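Local coordinates for precorrin-6A reductase (Rhodobacter capsulatus, PDB 4X7G), which catalyses the NADPH-dependent reduction of precorrin-6A, a step in the biosynthesis of the corrin ring of vitamin B12, at residues A76-M79 / S80-V84; L16-T19 / L20-G24; P44-I47 / G48-G52; S143-Q147 / H148-L152; T103-A106 / G107-W110. All coordinates share one frame; numbering follows the deposited sequence.

Interaction 1 (A76-M79 / S80-V84); sequences AAQM and SANAV. With NAP (NADP nicotinamide-adenine-dinucleotide phosphate), chain B.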
# COMPACT_ATOMS: atom_id res chain seq x y z
N ALA A 76 1.87 -2.74 5.11
CA ALA A 76 2.68 -1.92 6.03
C ALA A 76 2.16 -2.21 7.42
O ALA A 76 1.50 -1.41 8.06
CB ALA A 76 2.60 -0.45 5.65
N ALA A 77 2.49 -3.44 7.90
CA ALA A 77 1.84 -3.94 9.08
C ALA A 77 2.51 -3.45 10.35
O ALA A 77 1.81 -3.37 11.37
CB ALA A 77 1.80 -5.49 9.08
N GLN A 78 3.75 -3.07 10.29
CA GLN A 78 4.44 -2.53 11.46
C GLN A 78 3.88 -1.14 11.80
O GLN A 78 3.57 -0.81 12.97
CB GLN A 78 5.97 -2.36 11.28
CG GLN A 78 6.68 -2.07 12.59
CD GLN A 78 6.48 -3.18 13.59
OE1 GLN A 78 6.89 -4.36 13.38
NE2 GLN A 78 5.89 -2.83 14.71
N MSE A 79 3.69 -0.31 10.75
CA MSE A 79 3.15 1.00 10.97
C MSE A 79 1.78 0.86 11.57
O MSE A 79 1.40 1.56 12.48
CB MSE A 79 3.10 1.78 9.65
CG MSE A 79 2.62 3.24 9.89
SE MSE A 79 3.77 4.44 10.89
CE MSE A 79 2.47 5.84 10.90
N SER A 80 0.96 0.02 10.98
CA SER A 80 -0.40 -0.15 11.45
C SER A 80 -0.46 -0.67 12.89
O SER A 80 -1.22 -0.17 13.70
CB SER A 80 -1.20 -1.05 10.57
OG SER A 80 -1.46 -0.43 9.26
N ALA A 81 0.37 -1.66 13.23
CA ALA A 81 0.46 -2.10 14.65
C ALA A 81 0.94 -1.02 15.56
O ALA A 81 0.37 -0.87 16.66
CB ALA A 81 1.33 -3.33 14.74
N ASN A 82 1.89 -0.25 15.12
CA ASN A 82 2.40 0.86 15.94
C ASN A 82 1.30 1.86 16.21
O ASN A 82 1.16 2.40 17.32
CB ASN A 82 3.58 1.57 15.36
CG ASN A 82 4.84 0.73 15.42
OD1 ASN A 82 4.84 -0.40 15.91
ND2 ASN A 82 5.88 1.26 14.94
N ALA A 83 0.46 2.14 15.21
CA ALA A 83 -0.63 3.10 15.40
C ALA A 83 -1.65 2.57 16.38
O ALA A 83 -2.16 3.35 17.22
CB ALA A 83 -1.32 3.43 14.05
N VAL A 84 -2.01 1.28 16.31
CA VAL A 84 -2.94 0.75 17.30
C VAL A 84 -2.36 0.96 18.69
O VAL A 84 -3.12 1.45 19.55
CB VAL A 84 -3.20 -0.74 17.05
CG1 VAL A 84 -4.16 -1.23 18.15
CG2 VAL A 84 -3.81 -0.94 15.69
PA NAP B . 6.01 -0.85 7.60
O1A NAP B . 6.97 -2.02 7.43
O2A NAP B . 4.80 -1.10 8.18
O5B NAP B . 6.68 0.33 8.33
C5B NAP B . 8.03 0.38 8.84
C4B NAP B . 8.36 1.65 9.58
O4B NAP B . 8.28 2.79 8.61
C3B NAP B . 7.32 2.10 10.56
O3B NAP B . 7.48 1.40 11.80
C2B NAP B . 7.48 3.56 10.63
O2B NAP B . 8.72 3.89 11.28
C1B NAP B . 7.69 3.93 9.25
N9A NAP B . 6.46 4.25 8.48
C8A NAP B . 5.67 3.41 7.72
N7A NAP B . 4.64 4.09 7.16
C5A NAP B . 4.76 5.35 7.65
C6A NAP B . 3.98 6.55 7.44
N6A NAP B . 2.97 6.60 6.56
N1A NAP B . 4.33 7.69 8.08
C2A NAP B . 5.42 7.63 8.94
N3A NAP B . 6.25 6.62 9.22
C4A NAP B . 5.89 5.49 8.54
O3 NAP B . 5.64 -0.15 6.19
PN NAP B . 6.39 -0.14 4.74
O1N NAP B . 6.04 -1.39 3.95
O2N NAP B . 7.81 0.20 4.89
O5D NAP B . 5.56 1.03 3.99
C5D NAP B . 6.21 2.32 3.78
C4D NAP B . 5.22 3.22 3.22
O4D NAP B . 4.93 2.84 1.89
C3D NAP B . 3.91 3.40 4.02
O3D NAP B . 3.45 4.76 4.06
C2D NAP B . 2.93 2.55 3.21
O2D NAP B . 1.61 2.94 3.21
C1D NAP B . 3.53 2.68 1.79
N1N NAP B . 3.30 1.53 1.04
C2N NAP B . 3.50 0.40 1.27
C3N NAP B . 3.04 -0.31 0.22
C7N NAP B . 3.43 -1.59 0.93
O7N NAP B . 3.90 -1.13 2.09
N7N NAP B . 3.22 -2.85 0.34
C4N NAP B . 2.35 0.38 -1.00
C5N NAP B . 2.16 1.86 -1.25
C6N NAP B . 2.68 2.24 -0.03
P2B NAP B . 8.74 4.26 12.87
O1X NAP B . 10.13 4.83 12.95
O2X NAP B . 7.65 5.12 13.17
O3X NAP B . 8.35 3.01 13.71
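Gln78 O receives the backbone N-H of Asn82 at 2.8 Å, the shortest bond in this opening turn of helix 77-90. The two side chains meet as well: in the Gln78 conformer described, one of two modelled, NE2 gives a hydrogen to Asn82 OD1 at 2.9 Å, a bond that need not hold in the other. The acceptor lies in the plane of the Gln78 amide, whereas the donor stands above the carbonyl plane of Asn82, with the two amides turned 50° against each other. The other Asn82 branch, ND2, points to the 2'-phosphate of NADP, 3.3 Å from its O3X. Met79, modelled as selenomethionine, does two jobs. Its N donates to the diphosphate oxygen O2A of NADP at 2.9 Å, nearly straight at 167°. With CG anti to the backbone N (chi1 -175°) and a bend at chi2, its side chain carries SE over the face of the adenine, 3.3 Å from NADP C4A. On another flank of the helix, Ser80 OG bonds to Asp70. Since Ala76 is the N-cap, the diphosphate sits at the helix start, where the Met79 N-H and the helix dipole probably offset part of its negative charge.

Interaction 2 (L16-T19 / L20-G24); sequences LAKT and LADQG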
# COMPACT_ATOMS: atom_id res chain seq x y z
N LEU A 16 -8.44 10.50 0.44
CA LEU A 16 -8.88 11.06 1.72
C LEU A 16 -8.28 12.45 1.95
O LEU A 16 -8.97 13.37 2.42
CB LEU A 16 -8.47 10.14 2.84
CG LEU A 16 -8.81 10.65 4.25
CD1 LEU A 16 -10.29 10.94 4.45
CD2 LEU A 16 -8.29 9.65 5.27
N ALA A 17 -7.01 12.60 1.62
CA ALA A 17 -6.34 13.94 1.80
C ALA A 17 -7.06 14.98 0.98
O ALA A 17 -7.31 16.10 1.49
CB ALA A 17 -4.93 13.84 1.38
N LYS A 18 -7.46 14.69 -0.23
CA LYS A 18 -8.20 15.62 -1.06
C LYS A 18 -9.52 15.96 -0.43
O LYS A 18 -9.91 17.16 -0.41
CB LYS A 18 -8.35 15.05 -2.42
CG LYS A 18 -9.15 16.01 -3.26
CD LYS A 18 -9.54 15.61 -4.65
CE LYS A 18 -10.56 16.59 -5.27
NZ LYS A 18 -10.24 18.05 -4.98
N THR A 19 -10.25 14.98 0.06
CA THR A 19 -11.51 15.19 0.71
C THR A 19 -11.37 16.09 1.95
O THR A 19 -12.19 16.96 2.25
CB THR A 19 -12.10 13.80 1.09
OG1 THR A 19 -12.37 13.11 -0.14
CG2 THR A 19 -13.36 13.91 1.89
N LEU A 20 -10.42 15.77 2.78
CA LEU A 20 -10.15 16.51 4.03
C LEU A 20 -9.81 17.96 3.73
O LEU A 20 -10.29 18.89 4.39
CB LEU A 20 -9.12 15.86 4.89
CG LEU A 20 -9.47 14.50 5.41
CD1 LEU A 20 -8.28 13.92 6.15
CD2 LEU A 20 -10.70 14.52 6.26
N ALA A 21 -8.96 18.19 2.74
CA ALA A 21 -8.68 19.56 2.35
C ALA A 21 -9.91 20.18 1.83
O ALA A 21 -10.26 21.37 2.23
CB ALA A 21 -7.58 19.60 1.29
N ASP A 22 -10.66 19.57 0.97
CA ASP A 22 -11.81 20.21 0.40
C ASP A 22 -12.83 20.54 1.44
O ASP A 22 -13.52 21.58 1.37
CB ASP A 22 -12.47 19.39 -0.66
CG ASP A 22 -11.67 19.37 -1.97
OD1 ASP A 22 -10.67 20.09 -2.05
OD2 ASP A 22 -12.08 18.46 -2.70
N GLN A 23 -12.96 19.73 2.46
CA GLN A 23 -13.94 20.00 3.50
C GLN A 23 -13.42 20.85 4.61
O GLN A 23 -14.17 21.16 5.56
CB GLN A 23 -14.50 18.68 4.06
CG GLN A 23 -15.29 17.88 3.00
CD GLN A 23 -15.94 16.64 3.57
OE1 GLN A 23 -16.19 16.53 4.76
NE2 GLN A 23 -16.30 15.73 2.69
N GLY A 24 -12.20 21.32 4.52
CA GLY A 24 -11.70 22.25 5.48
C GLY A 24 -11.29 21.70 6.82
O GLY A 24 -11.28 22.44 7.82
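Leu20 makes the first contact, its N bonding to Leu16 O at 2.8 Å. The side chains of this pair cross at a slant: Leu16 CD1 rests 3.8 Å from Leu20 CG, and the pair faces strand 4-7, where Val6 touches both leucines. Leu20 has CG anti to its carbonyl carbon (chi1 -63°), whereas in Leu16 CG is anti to the nitrogen, and these different first torsions accompany the contact between CD1 and CG. Ala21 follows with the next helical bond, N to Ala17 O at 2.9 Å, its methyl close to the same oxygen. Asp22 keeps the helical pattern, its N bonding to Lys18 O, and its side chain meets Lys18. Here the extended Lys18 chain, kinked only at its last torsion (chi4 42°), swings NZ to Asp22 OD2 at 3.0 Å and uses the syn lone pair of that oxygen. Asp22 has two modelled positions, and this salt bridge belongs to the one described. Gln23 runs alongside Thr19, pointing the same way, with NE2 3.5 Å from Thr19 CG2 in one of two modelled Thr19 conformers, a less certain contact; Thr19 OG1 itself bonds back to Arg15 O, and its side chain also touches helix 234-243. Gly24 closes the helix in a Schellman motif, with positive phi (77°) and its N bonded to Ala21 O at 3.0 Å. The chemistry is thus split by flank. Leucines pack helix 11-22 onto the sheet, while an i to i+4 ion pair lies on the solvent side, where its strength is probably modest and its geometry changeable.

Interaction 3 (P44-I47 / G48-G52); sequences PTRI and GGFGG. With NAP (NADP nicotinamide-adenine-dinucleotide phosphate), chain B.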
# COMPACT_ATOMS: atom_id res chain seq x y z
N PRO A 44 -0.50 19.86 4.79
CA PRO A 44 0.85 19.87 5.34
C PRO A 44 1.34 18.43 5.52
O PRO A 44 0.60 17.62 6.10
CB PRO A 44 0.77 20.65 6.60
CG PRO A 44 -0.60 21.12 6.71
CD PRO A 44 -1.46 20.57 5.62
N THR A 45 2.54 18.16 5.05
CA THR A 45 3.02 16.76 4.95
C THR A 45 4.28 16.55 5.76
O THR A 45 5.29 17.22 5.48
CB THR A 45 3.22 16.39 3.52
OG1 THR A 45 1.91 16.42 2.85
CG2 THR A 45 3.80 15.01 3.32
N ARG A 46 4.29 15.62 6.67
CA ARG A 46 5.48 15.17 7.39
C ARG A 46 6.05 13.97 6.68
O ARG A 46 5.31 13.20 6.02
CB ARG A 46 5.22 14.91 8.79
CG ARG A 46 4.37 13.76 9.09
CD ARG A 46 4.28 13.33 10.55
NE ARG A 46 5.59 13.09 11.13
CZ ARG A 46 6.38 12.09 10.75
NH1 ARG A 46 6.04 11.18 9.87
NH2 ARG A 46 7.56 12.01 11.39
N ILE A 47 7.38 13.83 6.68
CA ILE A 47 8.08 12.76 5.96
C ILE A 47 9.10 12.13 6.88
O ILE A 47 10.01 12.87 7.35
CB ILE A 47 8.68 13.31 4.68
CG1 ILE A 47 7.65 13.90 3.72
CG2 ILE A 47 9.38 12.07 4.02
CD1 ILE A 47 8.17 14.62 2.45
N GLY A 48 8.98 10.87 7.16
CA GLY A 48 9.93 10.17 8.04
C GLY A 48 9.22 9.30 9.01
O GLY A 48 8.03 9.46 9.30
N GLY A 49 9.93 8.33 9.59
CA GLY A 49 9.34 7.58 10.67
C GLY A 49 9.10 8.40 11.94
O GLY A 49 9.52 9.52 12.02
N PHE A 50 8.35 7.84 12.87
CA PHE A 50 8.11 8.48 14.14
C PHE A 50 9.13 8.05 15.24
O PHE A 50 9.15 8.71 16.30
CB PHE A 50 6.69 8.20 14.66
CG PHE A 50 5.62 8.71 13.74
CD1 PHE A 50 5.20 10.04 13.85
CD2 PHE A 50 5.05 7.91 12.80
CE1 PHE A 50 4.20 10.50 13.00
CE2 PHE A 50 4.03 8.37 11.97
CZ PHE A 50 3.62 9.65 12.07
N GLY A 51 9.86 6.97 15.04
CA GLY A 51 10.66 6.39 16.21
C GLY A 51 9.89 5.40 16.98
O GLY A 51 9.81 5.44 18.22
N GLY A 52 9.21 4.49 16.29
CA GLY A 52 8.50 3.43 16.91
C GLY A 52 7.23 3.90 17.67
O GLY A 52 6.69 5.05 17.48
PA NAP B . 6.01 -0.85 7.60
O1A NAP B . 6.97 -2.02 7.43
O2A NAP B . 4.80 -1.10 8.18
O5B NAP B . 6.68 0.33 8.33
C5B NAP B . 8.03 0.38 8.84
C4B NAP B . 8.36 1.65 9.58
O4B NAP B . 8.28 2.79 8.61
C3B NAP B . 7.32 2.10 10.56
O3B NAP B . 7.48 1.40 11.80
C2B NAP B . 7.48 3.56 10.63
O2B NAP B . 8.72 3.89 11.28
C1B NAP B . 7.69 3.93 9.25
N9A NAP B . 6.46 4.25 8.48
C8A NAP B . 5.67 3.41 7.72
N7A NAP B . 4.64 4.09 7.16
C5A NAP B . 4.76 5.35 7.65
C6A NAP B . 3.98 6.55 7.44
N6A NAP B . 2.97 6.60 6.56
N1A NAP B . 4.33 7.69 8.08
C2A NAP B . 5.42 7.63 8.94
N3A NAP B . 6.25 6.62 9.22
C4A NAP B . 5.89 5.49 8.54
O3 NAP B . 5.64 -0.15 6.19
PN NAP B . 6.39 -0.14 4.74
O1N NAP B . 6.04 -1.39 3.95
O2N NAP B . 7.81 0.20 4.89
O5D NAP B . 5.56 1.03 3.99
C5D NAP B . 6.21 2.32 3.78
C4D NAP B . 5.22 3.22 3.22
O4D NAP B . 4.93 2.84 1.89
C3D NAP B . 3.91 3.40 4.02
O3D NAP B . 3.45 4.76 4.06
C2D NAP B . 2.93 2.55 3.21
O2D NAP B . 1.61 2.94 3.21
C1D NAP B . 3.53 2.68 1.79
N1N NAP B . 3.30 1.53 1.04
C2N NAP B . 3.50 0.40 1.27
C3N NAP B . 3.04 -0.31 0.22
C7N NAP B . 3.43 -1.59 0.93
O7N NAP B . 3.90 -1.13 2.09
N7N NAP B . 3.22 -2.85 0.34
C4N NAP B . 2.35 0.38 -1.00
C5N NAP B . 2.16 1.86 -1.25
C6N NAP B . 2.68 2.24 -0.03
P2B NAP B . 8.74 4.26 12.87
O1X NAP B . 10.13 4.83 12.95
O2X NAP B . 7.65 5.12 13.17
O3X NAP B . 8.35 3.01 13.71
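The guanidinium of Arg46 lies with one face on the ring of Phe50, centres 4.0 Å apart and planes at 24°, in a stacked, off-centre cation-pi contact that puts Phe50 CE1 beneath NE and CZ. Its edge is taken by backbone oxygens. Arg46 NH1 donates to Gly48 O at 2.7 Å, with that oxygen in the guanidinium plane, and NH2 reaches Gly49 O at 3.2 Å from above the carbonyl plane; a second bond from NH2 to Gly48 O is weak. The Arg46 chain curls back over the loop because CG stands between the backbone N and the carbonyl carbon (chi1 69°) and the chain bends again at chi3. NH1 has a further partner in Ser30 OG, and Tyr59 makes a cation-pi contact with the same guanidinium. Held this way, the loop directs its own amides to the 2'-phosphate of NADP: Phe50 N to O2X at 2.8 Å and Gly51 N to O1X at 3.0 Å. Phe50 CE2 also comes within 3.4 Å of adenine atom C2A. Arg46 thus both lines the adenine pocket and braces the carbonyl side of a glycine-rich loop whose N-H groups bind the phosphate that distinguishes NADP from NAD.

Interaction 4 (S143-Q147 / H148-L152); sequences SAAPQ and HHYLL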
# COMPACT_ATOMS: atom_id res chain seq x y z
N SER A 143 15.63 -14.05 -4.95
CA SER A 143 16.95 -14.58 -5.16
C SER A 143 17.04 -16.04 -4.76
O SER A 143 17.98 -16.72 -5.16
CB SER A 143 18.01 -13.80 -4.35
OG SER A 143 17.84 -13.96 -2.91
N ALA A 144 16.03 -16.57 -4.13
CA ALA A 144 15.93 -18.02 -3.89
C ALA A 144 15.38 -18.78 -5.07
O ALA A 144 15.42 -20.00 -5.14
CB ALA A 144 15.06 -18.23 -2.70
N ALA A 145 14.87 -18.06 -6.10
CA ALA A 145 14.45 -18.66 -7.35
C ALA A 145 15.09 -17.90 -8.48
O ALA A 145 14.39 -17.19 -9.32
CB ALA A 145 12.92 -18.76 -7.49
N PRO A 146 16.40 -17.91 -8.63
CA PRO A 146 17.10 -17.02 -9.55
C PRO A 146 16.97 -17.37 -10.97
O PRO A 146 17.42 -16.52 -11.82
CB PRO A 146 18.56 -17.15 -9.04
CG PRO A 146 18.63 -18.55 -8.56
CD PRO A 146 17.33 -18.76 -7.83
N GLN A 147 16.48 -18.52 -11.32
CA GLN A 147 16.42 -19.01 -12.69
C GLN A 147 15.47 -18.24 -13.64
O GLN A 147 15.53 -18.39 -14.88
CB GLN A 147 16.11 -20.50 -12.78
CG GLN A 147 14.70 -20.95 -12.44
CD GLN A 147 14.49 -21.21 -10.96
OE1 GLN A 147 15.13 -20.63 -10.03
NE2 GLN A 147 13.51 -22.04 -10.71
N HIS A 148 14.49 -17.55 -13.06
CA HIS A 148 13.45 -16.88 -13.88
C HIS A 148 13.98 -15.59 -14.48
O HIS A 148 14.89 -14.98 -13.90
CB HIS A 148 12.23 -16.63 -13.02
CG HIS A 148 11.68 -17.90 -12.48
ND1 HIS A 148 11.24 -18.88 -13.32
CD2 HIS A 148 11.57 -18.37 -11.23
CE1 HIS A 148 10.85 -19.92 -12.58
NE2 HIS A 148 11.02 -19.64 -11.31
N HIS A 149 13.27 -15.16 -15.53
CA HIS A 149 13.37 -13.73 -15.89
C HIS A 149 12.33 -12.94 -15.06
O HIS A 149 11.16 -13.37 -15.07
CB HIS A 149 13.09 -13.52 -17.37
CG HIS A 149 12.88 -12.09 -17.71
ND1 HIS A 149 13.87 -11.16 -17.62
CD2 HIS A 149 11.77 -11.41 -18.07
CE1 HIS A 149 13.39 -9.97 -17.85
NE2 HIS A 149 12.13 -10.09 -18.16
N TYR A 150 12.74 -11.91 -14.44
CA TYR A 150 11.90 -11.09 -13.63
C TYR A 150 11.72 -9.71 -14.24
O TYR A 150 12.70 -9.08 -14.70
CB TYR A 150 12.41 -10.95 -12.22
CG TYR A 150 12.39 -12.22 -11.40
CD1 TYR A 150 11.19 -12.72 -10.99
CD2 TYR A 150 13.54 -12.95 -11.10
CE1 TYR A 150 11.13 -13.91 -10.23
CE2 TYR A 150 13.51 -14.11 -10.38
CZ TYR A 150 12.30 -14.54 -9.92
OH TYR A 150 12.19 -15.69 -9.12
N LEU A 151 10.50 -9.23 -14.23
CA LEU A 151 10.17 -7.82 -14.48
C LEU A 151 9.93 -7.15 -13.18
O LEU A 151 9.09 -7.68 -12.37
CB LEU A 151 8.97 -7.73 -15.39
CG LEU A 151 8.41 -6.29 -15.66
CD1 LEU A 151 9.43 -5.47 -16.46
CD2 LEU A 151 7.11 -6.33 -16.36
N LEU A 152 10.56 -6.07 -12.89
CA LEU A 152 10.42 -5.30 -11.67
C LEU A 152 9.81 -3.96 -11.99
O LEU A 152 9.92 -3.47 -13.14
CB LEU A 152 11.80 -5.04 -11.01
CG LEU A 152 12.70 -6.22 -10.94
CD1 LEU A 152 14.03 -5.91 -10.36
CD2 LEU A 152 12.06 -7.37 -10.20
O HOH W 1 16.72 -13.83 -12.12
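Gln147 folds over His148, and its chain can be traced atom by atom. CB sits 3.4 Å from the backbone N of His148. CG, placed between the backbone N and the carbonyl carbon (chi1 72°), stands over the centre of the imidazole, 4.0 Å from its centroid and only 8° off the normal, a CH-pi contact. A bend at chi2 then lays the amide along the ring, planes 26° apart, with CD 3.8 Å from His148 NE2. At the tip, NE2 of Gln147 bonds to Gln125 O, while His148 ND1 pairs with the backbone N of Ala128; both flat groups are therefore fixed in rotation from outside the turn. Since ND1 acts there as acceptor, its proton is probably elsewhere on the ring. Tyr150 comes to the edge of the imidazole, with OH in the ring plane, and donates to Ala145 O at 2.7 Å, the oxygen lying at the edge of the phenol ring, in its plane. His148 CB covers part of one face of that ring, 3.7 Å above it. A water joins Pro146 O and His148 O, 2.8 Å from each. The whole is a type I beta turn, Ala145 to His148, with a tyrosine two residues beyond it reaching back to its first carbonyl, at the start of strand 149-154, which lies between strands 129-132 and 167-171 in the second Rossmann-type sheet.

Interaction 5 (T103-A106 / G107-W110); sequences TAQA and GDRW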
# COMPACT_ATOMS: atom_id res chain seq x y z
N THR A 103 -11.09 -10.00 -4.54
CA THR A 103 -11.63 -11.35 -4.64
C THR A 103 -11.79 -11.69 -6.12
O THR A 103 -12.02 -10.86 -6.97
CB THR A 103 -12.97 -11.52 -3.85
OG1 THR A 103 -13.86 -10.55 -4.30
CG2 THR A 103 -12.73 -11.38 -2.39
N ALA A 104 -11.67 -12.96 -6.35
CA ALA A 104 -11.64 -13.46 -7.71
C ALA A 104 -12.96 -13.38 -8.40
O ALA A 104 -13.97 -13.59 -7.76
CB ALA A 104 -11.14 -14.90 -7.73
N GLN A 105 -12.94 -13.03 -9.67
CA GLN A 105 -14.14 -13.11 -10.49
C GLN A 105 -13.87 -13.90 -11.70
O GLN A 105 -12.81 -14.44 -11.94
CB GLN A 105 -14.70 -11.76 -10.83
CG GLN A 105 -13.75 -10.83 -11.45
CD GLN A 105 -14.30 -9.43 -11.34
OE1 GLN A 105 -14.33 -8.84 -10.24
NE2 GLN A 105 -14.85 -8.92 -12.44
N ALA A 106 -14.92 -13.98 -12.54
CA ALA A 106 -14.84 -14.75 -13.75
C ALA A 106 -13.66 -14.30 -14.59
O ALA A 106 -13.47 -13.06 -14.71
CB ALA A 106 -16.07 -14.46 -14.61
N GLY A 107 -12.91 -15.27 -15.00
CA GLY A 107 -11.72 -15.08 -15.80
C GLY A 107 -10.40 -15.01 -15.01
O GLY A 107 -9.37 -15.18 -15.61
N ASP A 108 -10.46 -14.74 -13.69
CA ASP A 108 -9.23 -14.73 -12.84
C ASP A 108 -8.70 -16.13 -12.70
O ASP A 108 -9.50 -17.08 -12.53
CB ASP A 108 -9.56 -14.12 -11.51
CG ASP A 108 -9.78 -12.64 -11.55
OD1 ASP A 108 -9.20 -11.91 -12.44
OD2 ASP A 108 -10.55 -12.15 -10.76
N ARG A 109 -7.40 -16.29 -12.71
CA ARG A 109 -6.76 -17.55 -12.40
C ARG A 109 -5.76 -17.32 -11.29
O ARG A 109 -4.62 -16.92 -11.58
CB ARG A 109 -6.08 -18.19 -13.61
CG ARG A 109 -5.54 -19.63 -13.36
CD ARG A 109 -5.42 -20.50 -14.64
NE ARG A 109 -4.76 -19.72 -15.76
CZ ARG A 109 -3.55 -19.92 -16.26
NH1 ARG A 109 -2.79 -20.82 -15.66
NH2 ARG A 109 -3.08 -19.20 -17.29
N TRP A 110 -6.22 -17.42 -10.10
CA TRP A 110 -5.46 -17.05 -8.91
C TRP A 110 -5.08 -18.20 -8.06
O TRP A 110 -5.90 -19.16 -7.89
CB TRP A 110 -6.22 -16.05 -8.07
CG TRP A 110 -6.50 -14.71 -8.67
CD1 TRP A 110 -6.11 -14.24 -9.91
CD2 TRP A 110 -7.22 -13.66 -8.05
NE1 TRP A 110 -6.53 -12.93 -10.02
CE2 TRP A 110 -7.24 -12.56 -8.96
CE3 TRP A 110 -7.84 -13.51 -6.81
CZ2 TRP A 110 -7.83 -11.36 -8.63
CZ3 TRP A 110 -8.39 -12.29 -6.49
CH2 TRP A 110 -8.42 -11.26 -7.41
O HOH W 2 -11.20 -9.91 -9.34
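Asp108 OD2 takes the N-H of Gln105 at 2.8 Å, an almost perfectly straight bond (178°) that comes in on the anti side of the carboxylate, somewhat out of its plane. A water adds a second bond to OD2 at 2.7 Å and also bonds to Thr103 O, likewise at 2.7 Å. The remaining oxygen, OD1, forms a salt bridge with Arg211 NE on helix 205-213, which accounts for both ends of the carboxylate. In the other direction, Asp108 N donates to Gln105 O at 2.9 Å, closing the type II turn from Gln105 to Asp108, with Gly107 at the positive phi (95°) this turn needs. Asp108 and Gln105 are thus joined twice, backbone to backbone and side chain to backbone. Beneath them lies the indole of Trp110, swung there by CG anti to the carbonyl carbon (chi1 -64°). Ala104 CB sits on its six-membered ring, 4.1 Å from the centroid in a CH-pi contact, and Asp108 CG hangs over the same face, 3.3 Å above the plane toward the rim. A single carboxylate, probably ionised beside Arg211, therefore takes up the Gln105 N-H of the loop and ties the turn to helix 205-213.

In the fold
From the N terminus the order is interaction 2, 3, 1, 5 and 4, all strictly in series; none nests in or crosses another. Interaction 2 ends helix 11-22, between strands 4-7 and 27-31. Interaction 3 shapes the loop from edge strand 45-47 to helix 52-63, and interaction 1 starts helix 77-90. The last two meet through Met79 CE and Phe50 CE2, both on NADP. The chain then leaves the first parallel sheet for the second: interaction 5 closes the turn before edge strand 109-113, and interaction 4 the turn into 149-154. Strand 229-231 finally returns to the first sheet, consistent with the strand-swapping between two Rossmann-fold domains.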